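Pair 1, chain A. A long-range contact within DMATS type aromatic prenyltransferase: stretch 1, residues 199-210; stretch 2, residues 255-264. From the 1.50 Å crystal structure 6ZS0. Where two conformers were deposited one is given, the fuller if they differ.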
# COMPACT_ATOMS: atom_id res chain seq x y z
N THR A 199 -7.73 13.82 -16.63
CA THR A 199 -7.67 15.05 -15.80
C THR A 199 -8.71 14.91 -14.66
O THR A 199 -8.47 15.50 -13.57
CB THR A 199 -7.82 16.31 -16.66
OG1 THR A 199 -6.73 16.35 -17.59
CG2 THR A 199 -7.84 17.59 -15.87
N GLU A 200 -9.77 14.12 -14.88
CA GLU A 200 -10.79 13.78 -13.85
C GLU A 200 -10.11 13.05 -12.69
O GLU A 200 -9.63 11.93 -12.85
CB GLU A 200 -11.91 12.92 -14.42
CG GLU A 200 -13.12 12.82 -13.51
CD GLU A 200 -13.62 14.15 -12.97
OE1 GLU A 200 -13.98 14.21 -11.77
OE2 GLU A 200 -13.63 15.14 -13.75
N PRO A 201 -10.04 13.66 -11.49
CA PRO A 201 -9.37 13.02 -10.36
C PRO A 201 -10.01 11.68 -9.93
O PRO A 201 -11.22 11.56 -9.96
CB PRO A 201 -9.49 14.06 -9.22
CG PRO A 201 -10.65 14.95 -9.63
CD PRO A 201 -10.59 14.98 -11.14
N ARG A 202 -9.17 10.72 -9.55
CA ARG A 202 -9.59 9.49 -8.83
C ARG A 202 -9.05 9.60 -7.39
O ARG A 202 -7.86 9.39 -7.20
CB ARG A 202 -9.10 8.31 -9.66
CG ARG A 202 -9.43 8.48 -11.14
CD ARG A 202 -9.29 7.22 -11.96
NE ARG A 202 -9.74 7.47 -13.33
CZ ARG A 202 -9.50 6.68 -14.37
NH1 ARG A 202 -8.80 5.56 -14.21
NH2 ARG A 202 -9.95 7.00 -15.57
N ALA A 203 -9.90 10.01 -6.45
CA ALA A 203 -9.52 10.40 -5.07
C ALA A 203 -9.87 9.27 -4.11
O ALA A 203 -11.00 8.77 -4.15
CB ALA A 203 -10.20 11.67 -4.65
N LYS A 204 -8.91 8.91 -3.27
CA LYS A 204 -9.05 7.79 -2.31
C LYS A 204 -8.83 8.35 -0.90
O LYS A 204 -7.78 8.99 -0.69
CB LYS A 204 -8.04 6.69 -2.65
CG LYS A 204 -8.22 6.07 -4.03
CD LYS A 204 -7.09 5.13 -4.42
CE LYS A 204 -7.57 3.95 -5.25
NZ LYS A 204 -8.23 2.92 -4.42
N VAL A 205 -9.79 8.16 -0.01
CA VAL A 205 -9.67 8.59 1.41
C VAL A 205 -9.52 7.35 2.26
O VAL A 205 -10.34 6.44 2.13
CB VAL A 205 -10.86 9.44 1.88
CG1 VAL A 205 -10.64 9.97 3.29
CG2 VAL A 205 -11.14 10.60 0.93
N TYR A 206 -8.49 7.30 3.08
CA TYR A 206 -8.24 6.18 4.01
C TYR A 206 -8.68 6.59 5.41
O TYR A 206 -8.41 7.74 5.83
CB TYR A 206 -6.77 5.77 4.01
CG TYR A 206 -6.33 5.07 2.77
CD1 TYR A 206 -6.19 5.75 1.58
CD2 TYR A 206 -6.05 3.71 2.79
CE1 TYR A 206 -5.78 5.09 0.43
CE2 TYR A 206 -5.59 3.06 1.66
CZ TYR A 206 -5.47 3.75 0.48
OH TYR A 206 -5.07 3.13 -0.68
N LEU A 207 -9.35 5.67 6.11
CA LEU A 207 -9.75 5.83 7.51
C LEU A 207 -9.04 4.79 8.35
O LEU A 207 -8.95 3.64 7.89
CB LEU A 207 -11.27 5.65 7.64
CG LEU A 207 -12.15 6.87 7.35
CD1 LEU A 207 -11.89 7.44 6.00
CD2 LEU A 207 -13.62 6.49 7.46
N ARG A 208 -8.63 5.17 9.54
CA ARG A 208 -8.13 4.25 10.59
C ARG A 208 -9.33 3.74 11.40
O ARG A 208 -10.23 4.57 11.69
CB ARG A 208 -7.16 5.01 11.49
CG ARG A 208 -6.22 4.13 12.30
CD ARG A 208 -5.22 4.96 13.11
NE ARG A 208 -5.13 6.34 12.63
CZ ARG A 208 -4.14 6.87 11.90
NH1 ARG A 208 -4.24 8.13 11.51
NH2 ARG A 208 -3.07 6.16 11.55
N HIS A 209 -9.33 2.47 11.77
CA HIS A 209 -10.44 1.89 12.59
C HIS A 209 -9.81 1.14 13.75
O HIS A 209 -9.28 0.07 13.55
CB HIS A 209 -11.34 0.99 11.74
CG HIS A 209 -11.98 1.70 10.60
ND1 HIS A 209 -13.01 2.62 10.77
CD2 HIS A 209 -11.73 1.65 9.27
CE1 HIS A 209 -13.34 3.10 9.60
NE2 HIS A 209 -12.57 2.53 8.67
N ASP A 210 -9.84 1.73 14.93
CA ASP A 210 -9.34 1.09 16.15
C ASP A 210 -10.36 0.07 16.66
O ASP A 210 -11.58 0.40 16.67
CB ASP A 210 -9.03 2.14 17.20
CG ASP A 210 -8.01 3.19 16.80
OD1 ASP A 210 -7.33 3.00 15.79
OD2 ASP A 210 -7.92 4.22 17.52
N GLN A 255 -7.73 -0.52 8.44
CA GLN A 255 -7.95 0.69 7.62
C GLN A 255 -9.03 0.38 6.61
O GLN A 255 -9.20 -0.80 6.20
CB GLN A 255 -6.67 1.17 6.93
CG GLN A 255 -5.62 1.63 7.92
CD GLN A 255 -4.42 2.22 7.23
OE1 GLN A 255 -4.53 2.84 6.17
NE2 GLN A 255 -3.27 2.09 7.87
N SER A 256 -9.74 1.42 6.20
CA SER A 256 -10.63 1.33 5.02
C SER A 256 -10.21 2.42 4.04
O SER A 256 -9.66 3.45 4.48
CB SER A 256 -12.10 1.42 5.38
OG SER A 256 -12.40 2.65 6.01
N CYS A 257 -10.48 2.21 2.78
CA CYS A 257 -10.26 3.17 1.69
C CYS A 257 -11.62 3.42 0.99
O CYS A 257 -12.32 2.41 0.75
CB CYS A 257 -9.23 2.59 0.73
SG CYS A 257 -8.99 3.54 -0.78
N HIS A 258 -11.93 4.66 0.67
CA HIS A 258 -13.20 5.06 -0.00
C HIS A 258 -12.82 5.83 -1.24
O HIS A 258 -12.16 6.89 -1.08
CB HIS A 258 -14.06 5.85 0.99
CG HIS A 258 -14.21 5.10 2.27
ND1 HIS A 258 -15.32 4.34 2.54
CD2 HIS A 258 -13.36 4.94 3.32
CE1 HIS A 258 -15.16 3.74 3.70
NE2 HIS A 258 -13.95 4.10 4.21
N SER A 259 -13.23 5.31 -2.39
CA SER A 259 -12.79 5.76 -3.73
C SER A 259 -13.90 6.63 -4.31
O SER A 259 -15.03 6.12 -4.43
CB SER A 259 -12.49 4.57 -4.64
OG SER A 259 -11.26 3.95 -4.24
N PHE A 260 -13.56 7.89 -4.62
CA PHE A 260 -14.41 8.86 -5.36
C PHE A 260 -13.86 9.04 -6.78
O PHE A 260 -12.74 9.59 -6.94
CB PHE A 260 -14.44 10.18 -4.58
CG PHE A 260 -14.98 10.06 -3.18
CD1 PHE A 260 -16.34 10.20 -2.93
CD2 PHE A 260 -14.13 9.80 -2.11
CE1 PHE A 260 -16.83 10.10 -1.63
CE2 PHE A 260 -14.62 9.70 -0.82
CZ PHE A 260 -15.98 9.84 -0.58
N THR A 261 -14.60 8.58 -7.79
CA THR A 261 -14.14 8.52 -9.21
C THR A 261 -15.13 9.22 -10.15
O THR A 261 -14.65 9.84 -11.12
CB THR A 261 -13.91 7.07 -9.63
OG1 THR A 261 -15.17 6.40 -9.54
CG2 THR A 261 -12.87 6.40 -8.77
N ASP A 262 -16.43 9.14 -9.88
CA ASP A 262 -17.48 9.82 -10.71
C ASP A 262 -17.34 11.33 -10.53
O ASP A 262 -17.31 11.83 -9.41
CB ASP A 262 -18.88 9.34 -10.31
CG ASP A 262 -18.99 7.86 -10.01
OD1 ASP A 262 -19.30 7.51 -8.83
OD2 ASP A 262 -18.79 7.05 -10.95
N PRO A 263 -17.23 12.13 -11.62
CA PRO A 263 -17.16 13.59 -11.49
C PRO A 263 -18.34 14.15 -10.68
O PRO A 263 -19.47 13.74 -10.91
CB PRO A 263 -17.15 14.14 -12.93
CG PRO A 263 -17.41 12.93 -13.84
CD PRO A 263 -17.11 11.69 -13.02
N GLY A 264 -18.06 15.05 -9.73
CA GLY A 264 -19.07 15.77 -8.94
C GLY A 264 -19.73 14.91 -7.87
O GLY A 264 -20.52 15.47 -7.08
O HOH W 1 -14.88 15.54 -9.53

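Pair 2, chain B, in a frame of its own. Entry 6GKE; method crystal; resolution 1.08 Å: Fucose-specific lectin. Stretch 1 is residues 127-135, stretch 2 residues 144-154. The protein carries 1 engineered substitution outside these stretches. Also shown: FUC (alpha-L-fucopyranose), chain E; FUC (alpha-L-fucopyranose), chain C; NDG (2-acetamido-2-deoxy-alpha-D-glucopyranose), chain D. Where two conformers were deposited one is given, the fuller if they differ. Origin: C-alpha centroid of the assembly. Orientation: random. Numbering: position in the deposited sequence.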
# COMPACT_ATOMS: atom_id res chain seq x y z
N PRO B 127 27.63 -9.72 -29.15
CA PRO B 127 26.89 -8.59 -28.60
C PRO B 127 25.48 -8.97 -28.16
O PRO B 127 24.90 -9.94 -28.64
CB PRO B 127 26.84 -7.62 -29.78
CG PRO B 127 26.79 -8.53 -30.98
CD PRO B 127 27.72 -9.67 -30.62
N PRO B 128 24.90 -8.19 -27.23
CA PRO B 128 23.53 -8.42 -26.79
C PRO B 128 22.51 -7.92 -27.81
O PRO B 128 22.78 -7.01 -28.60
CB PRO B 128 23.45 -7.61 -25.49
CG PRO B 128 24.36 -6.44 -25.77
CD PRO B 128 25.51 -7.03 -26.56
N ASN B 129 21.32 -8.51 -27.74
CA ASN B 129 20.16 -8.09 -28.50
C ASN B 129 19.02 -7.92 -27.50
O ASN B 129 18.62 -8.90 -26.89
CB ASN B 129 19.76 -9.11 -29.56
CG ASN B 129 20.88 -9.37 -30.54
OD1 ASN B 129 21.02 -8.66 -31.53
ND2 ASN B 129 21.69 -10.37 -30.25
N ILE B 130 18.55 -6.68 -27.32
CA ILE B 130 17.53 -6.37 -26.32
C ILE B 130 16.25 -5.95 -27.05
O ILE B 130 16.31 -5.26 -28.06
CB ILE B 130 17.99 -5.27 -25.35
CG1 ILE B 130 19.33 -5.60 -24.70
CG2 ILE B 130 16.93 -4.99 -24.29
CD1 ILE B 130 19.99 -4.43 -24.01
N ARG B 131 15.11 -6.36 -26.50
CA ARG B 131 13.82 -5.87 -26.98
C ARG B 131 13.00 -5.45 -25.76
O ARG B 131 12.95 -6.19 -24.77
CB ARG B 131 13.07 -6.95 -27.78
CG ARG B 131 13.86 -7.53 -28.95
CD ARG B 131 14.05 -6.53 -30.08
NE ARG B 131 14.72 -7.07 -31.25
CZ ARG B 131 16.03 -7.03 -31.50
NH1 ARG B 131 16.88 -6.61 -30.57
NH2 ARG B 131 16.49 -7.42 -32.68
N VAL B 132 12.38 -4.27 -25.85
CA VAL B 132 11.57 -3.71 -24.78
C VAL B 132 10.16 -3.48 -25.32
O VAL B 132 10.01 -2.93 -26.41
CB VAL B 132 12.18 -2.40 -24.25
CG1 VAL B 132 11.34 -1.81 -23.13
CG2 VAL B 132 13.62 -2.60 -23.78
N TYR B 133 9.16 -3.91 -24.54
CA TYR B 133 7.76 -3.85 -24.94
C TYR B 133 7.00 -2.93 -24.00
O TYR B 133 7.18 -2.98 -22.78
CB TYR B 133 7.16 -5.27 -24.97
CG TYR B 133 7.91 -6.15 -25.93
CD1 TYR B 133 7.57 -6.18 -27.27
CD2 TYR B 133 9.03 -6.85 -25.53
CE1 TYR B 133 8.31 -6.91 -28.19
CE2 TYR B 133 9.79 -7.58 -26.43
CZ TYR B 133 9.43 -7.60 -27.77
OH TYR B 133 10.21 -8.31 -28.64
N TYR B 134 6.15 -2.09 -24.59
CA TYR B 134 5.46 -1.02 -23.88
C TYR B 134 4.19 -0.67 -24.65
O TYR B 134 4.00 -1.09 -25.79
CB TYR B 134 6.36 0.21 -23.73
CG TYR B 134 6.70 0.87 -25.05
CD1 TYR B 134 7.69 0.36 -25.88
CD2 TYR B 134 6.01 1.98 -25.49
CE1 TYR B 134 7.97 0.94 -27.11
CE2 TYR B 134 6.29 2.57 -26.72
CZ TYR B 134 7.27 2.05 -27.53
OH TYR B 134 7.55 2.62 -28.74
N GLN B 135 3.35 0.16 -24.04
CA GLN B 135 2.18 0.70 -24.72
C GLN B 135 2.26 2.22 -24.72
O GLN B 135 2.79 2.84 -23.80
CB GLN B 135 0.89 0.22 -24.06
CG GLN B 135 0.78 -1.29 -24.11
CD GLN B 135 -0.62 -1.77 -23.85
OE1 GLN B 135 -1.09 -1.79 -22.71
NE2 GLN B 135 -1.32 -2.14 -24.91
N ILE B 144 0.64 -3.19 -28.47
CA ILE B 144 1.95 -3.28 -27.86
C ILE B 144 2.99 -2.83 -28.88
O ILE B 144 2.92 -3.19 -30.05
CB ILE B 144 2.21 -4.71 -27.35
CG1 ILE B 144 1.30 -5.02 -26.16
CG2 ILE B 144 3.68 -4.92 -27.01
CD1 ILE B 144 1.17 -6.49 -25.87
N HIS B 145 3.93 -2.01 -28.41
CA HIS B 145 5.02 -1.50 -29.20
C HIS B 145 6.34 -2.06 -28.69
O HIS B 145 6.46 -2.40 -27.52
CB HIS B 145 5.04 0.03 -29.15
CG HIS B 145 3.84 0.65 -29.78
ND1 HIS B 145 3.85 1.11 -31.08
CD2 HIS B 145 2.59 0.84 -29.32
CE1 HIS B 145 2.66 1.59 -31.38
NE2 HIS B 145 1.87 1.44 -30.32
N GLU B 146 7.32 -2.10 -29.59
CA GLU B 146 8.63 -2.69 -29.32
C GLU B 146 9.72 -1.66 -29.62
O GLU B 146 9.67 -1.01 -30.67
CB GLU B 146 8.79 -3.92 -30.21
CG GLU B 146 10.12 -4.64 -30.10
CD GLU B 146 10.31 -5.66 -31.21
OE1 GLU B 146 10.16 -5.24 -32.38
OE2 GLU B 146 10.60 -6.84 -30.91
N TYR B 147 10.71 -1.56 -28.73
CA TYR B 147 11.95 -0.83 -29.02
C TYR B 147 13.09 -1.86 -29.03
O TYR B 147 13.09 -2.83 -28.28
CB TYR B 147 12.18 0.37 -28.08
CG TYR B 147 12.35 1.64 -28.87
CD1 TYR B 147 11.24 2.26 -29.44
CD2 TYR B 147 13.60 2.15 -29.18
CE1 TYR B 147 11.37 3.34 -30.29
CE2 TYR B 147 13.74 3.24 -30.03
CZ TYR B 147 12.63 3.84 -30.59
OH TYR B 147 12.74 4.89 -31.45
N VAL B 148 14.05 -1.62 -29.92
CA VAL B 148 15.02 -2.61 -30.37
C VAL B 148 16.44 -2.10 -30.12
O VAL B 148 16.78 -1.02 -30.60
CB VAL B 148 14.82 -2.85 -31.88
CG1 VAL B 148 15.93 -3.70 -32.49
CG2 VAL B 148 13.45 -3.43 -32.18
N TRP B 149 17.27 -2.90 -29.44
CA TRP B 149 18.72 -2.67 -29.39
C TRP B 149 19.43 -3.86 -30.01
O TRP B 149 19.47 -4.93 -29.40
CB TRP B 149 19.27 -2.49 -27.97
CG TRP B 149 20.77 -2.43 -27.96
CD1 TRP B 149 21.68 -3.46 -28.03
CD2 TRP B 149 21.56 -1.23 -27.95
NE1 TRP B 149 22.96 -2.97 -28.05
CE2 TRP B 149 22.91 -1.60 -27.99
CE3 TRP B 149 21.23 0.13 -27.89
CZ2 TRP B 149 23.94 -0.66 -27.97
CZ3 TRP B 149 22.24 1.06 -27.87
CH2 TRP B 149 23.58 0.66 -27.91
N SER B 150 19.99 -3.67 -31.20
CA SER B 150 20.93 -4.62 -31.77
C SER B 150 22.11 -3.81 -32.33
O SER B 150 22.54 -4.00 -33.46
CB SER B 150 20.28 -5.56 -32.78
OG SER B 150 19.42 -6.51 -32.15
N GLY B 151 22.62 -2.90 -31.48
CA GLY B 151 23.77 -2.03 -31.74
C GLY B 151 23.45 -0.56 -31.48
O GLY B 151 24.33 0.22 -31.15
N LYS B 152 22.19 -0.19 -31.66
CA LYS B 152 21.66 1.16 -31.48
C LYS B 152 20.17 1.00 -31.20
O LYS B 152 19.59 0.03 -31.66
CB LYS B 152 21.80 2.02 -32.74
CG LYS B 152 23.20 2.29 -33.25
CD LYS B 152 23.97 3.23 -32.36
CE LYS B 152 25.41 3.41 -32.78
NZ LYS B 152 25.53 4.19 -34.03
N TRP B 153 19.55 1.94 -30.48
CA TRP B 153 18.11 1.88 -30.26
C TRP B 153 17.35 2.33 -31.51
O TRP B 153 17.62 3.39 -32.07
CB TRP B 153 17.69 2.74 -29.07
CG TRP B 153 18.08 2.16 -27.75
CD1 TRP B 153 19.03 2.63 -26.90
CD2 TRP B 153 17.51 1.00 -27.11
NE1 TRP B 153 19.11 1.85 -25.79
CE2 TRP B 153 18.18 0.85 -25.88
CE3 TRP B 153 16.48 0.11 -27.43
CZ2 TRP B 153 17.88 -0.18 -24.99
CZ3 TRP B 153 16.18 -0.90 -26.54
CH2 TRP B 153 16.87 -1.04 -25.34
N THR B 154 16.35 1.54 -31.90
CA THR B 154 15.43 1.94 -32.95
C THR B 154 14.06 1.28 -32.68
O THR B 154 13.95 0.33 -31.93
CB THR B 154 16.01 1.63 -34.33
OG1 THR B 154 15.32 2.42 -35.30
CG2 THR B 154 15.91 0.17 -34.71
C1 FUC E . 14.03 -6.77 -35.45
C2 FUC E . 12.69 -6.15 -35.05
C3 FUC E . 11.63 -7.25 -34.94
C4 FUC E . 12.11 -8.35 -33.98
C5 FUC E . 13.41 -8.91 -34.53
C6 FUC E . 13.96 -10.05 -33.70
O1 FUC E . 13.90 -7.20 -36.80
O2 FUC E . 12.33 -5.13 -36.00
O3 FUC E . 10.37 -6.70 -34.55
O4 FUC E . 12.38 -7.83 -32.67
O5 FUC E . 14.38 -7.87 -34.59
C1 FUC C . 24.56 0.55 -23.10
C2 FUC C . 23.28 1.35 -22.89
C3 FUC C . 22.32 1.12 -24.05
C4 FUC C . 22.07 -0.38 -24.19
C5 FUC C . 23.40 -1.08 -24.44
C6 FUC C . 23.27 -2.58 -24.62
O2 FUC C . 23.60 2.75 -22.80
O3 FUC C . 21.12 1.87 -23.85
O4 FUC C . 21.50 -0.94 -23.00
O5 FUC C . 24.27 -0.83 -23.33
C1 NDG D . 27.11 2.06 -27.91
C2 NDG D . 27.28 3.52 -27.50
C3 NDG D . 28.13 3.61 -26.24
C4 NDG D . 27.54 2.74 -25.14
C5 NDG D . 27.28 1.31 -25.61
C6 NDG D . 26.51 0.51 -24.57
C7 NDG D . 27.20 5.25 -29.26
C8 NDG D . 27.97 5.96 -30.32
O5 NDG D . 26.53 1.33 -26.83
O3 NDG D . 28.19 4.97 -25.81
O4 NDG D . 28.41 2.71 -24.00
O6 NDG D . 25.24 1.10 -24.22
O7 NDG D . 26.02 5.52 -29.04
N2 NDG D . 27.87 4.31 -28.58
O1 NDG D . 28.39 1.49 -28.24
O HOH W 2 8.15 1.26 -31.05

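Both pairs are antiparallel two-strand ladders. The strand directions differ by 158° in pair 1 and 157° in pair 2, and the axes approach to 4.5 and 4.6 Å. Fourteen central residues superpose with an RMSD of 0.5 Å. The buried surface is also similar, 816 and 842 Å².

The backbone hydrogen bonds follow one register. A:Ala203 pairs with A:Phe260, as B:Ile130 does with B:Trp149. A:Val205 with A:His258 matches B:Val132 with B:Tyr147. A:Leu207 with A:Ser256 matches B:Tyr134 with B:His145. Each of these pairs makes two N-H...O bonds. For example, A:Val205 N to A:His258 O is 2.9 Å, and B:Val132 N to B:Tyr147 O is 2.9 Å.

The side chains differ more than the backbone. A:Val205 and B:Val132 are the closest match; both are t, with side-chain centres 0.3 Å apart. Their neighbours are different. A:Val205 CG2 lies 4.0 Å from A:Phe260 CE2. B:Val132 CG2 lies 3.9 Å from B:Trp153 CH2. A:Phe260 is m and B:Trp149 is t, so these aromatic side chains have centres 5.2 Å apart. One face of the B:Trp149 ring is covered by fucose C6 of chain C.

On the same face, A:Leu207 and A:Ser256 match B:Tyr134 and B:His145. In pair 1 the small serine takes part in a polar chain. A:Ser256 OG hydrogen-bonds to A:His209 NE2 (2.7 Å) and to A:His258 NE2 (2.8 Å). In pair 2 the packing is aromatic. B:His145 CB sits over the B:Tyr134 ring, 3.7 Å from its centroid.

The opposite face carries A:Lys204, A:Tyr206, A:Cys257 and A:Ser259, matched by B:Arg131, B:Tyr133, B:Glu146 and B:Val148. Both tyrosines are m. A:Cys257 SG lies over the A:Tyr206 ring, 4.0 Å from its centroid. B:Glu146 instead reaches the tyrosine hydroxyl: B:Tyr133 OH donates a weak hydrogen bond to B:Glu146 OE2 (2.7 Å).

A:Lys204 NZ donates to A:Ser259 OG (3.2 Å). The matching B:Arg131 packs a face of its guanidinium on B:Val148 CG1, with B:Arg131 CZ 3.5 Å from that atom. Its edge is left for polar partners. B:Arg131 NH1 donates to B:Ser150 OG (3.0 Å), and B:Arg131 NE donates to fucose O4 of chain E (2.8 Å). That same O4 donates to B:Glu146 OE2 (2.7 Å). The sugar thus links arginine and glutamate, as suits a fucose-specific lectin.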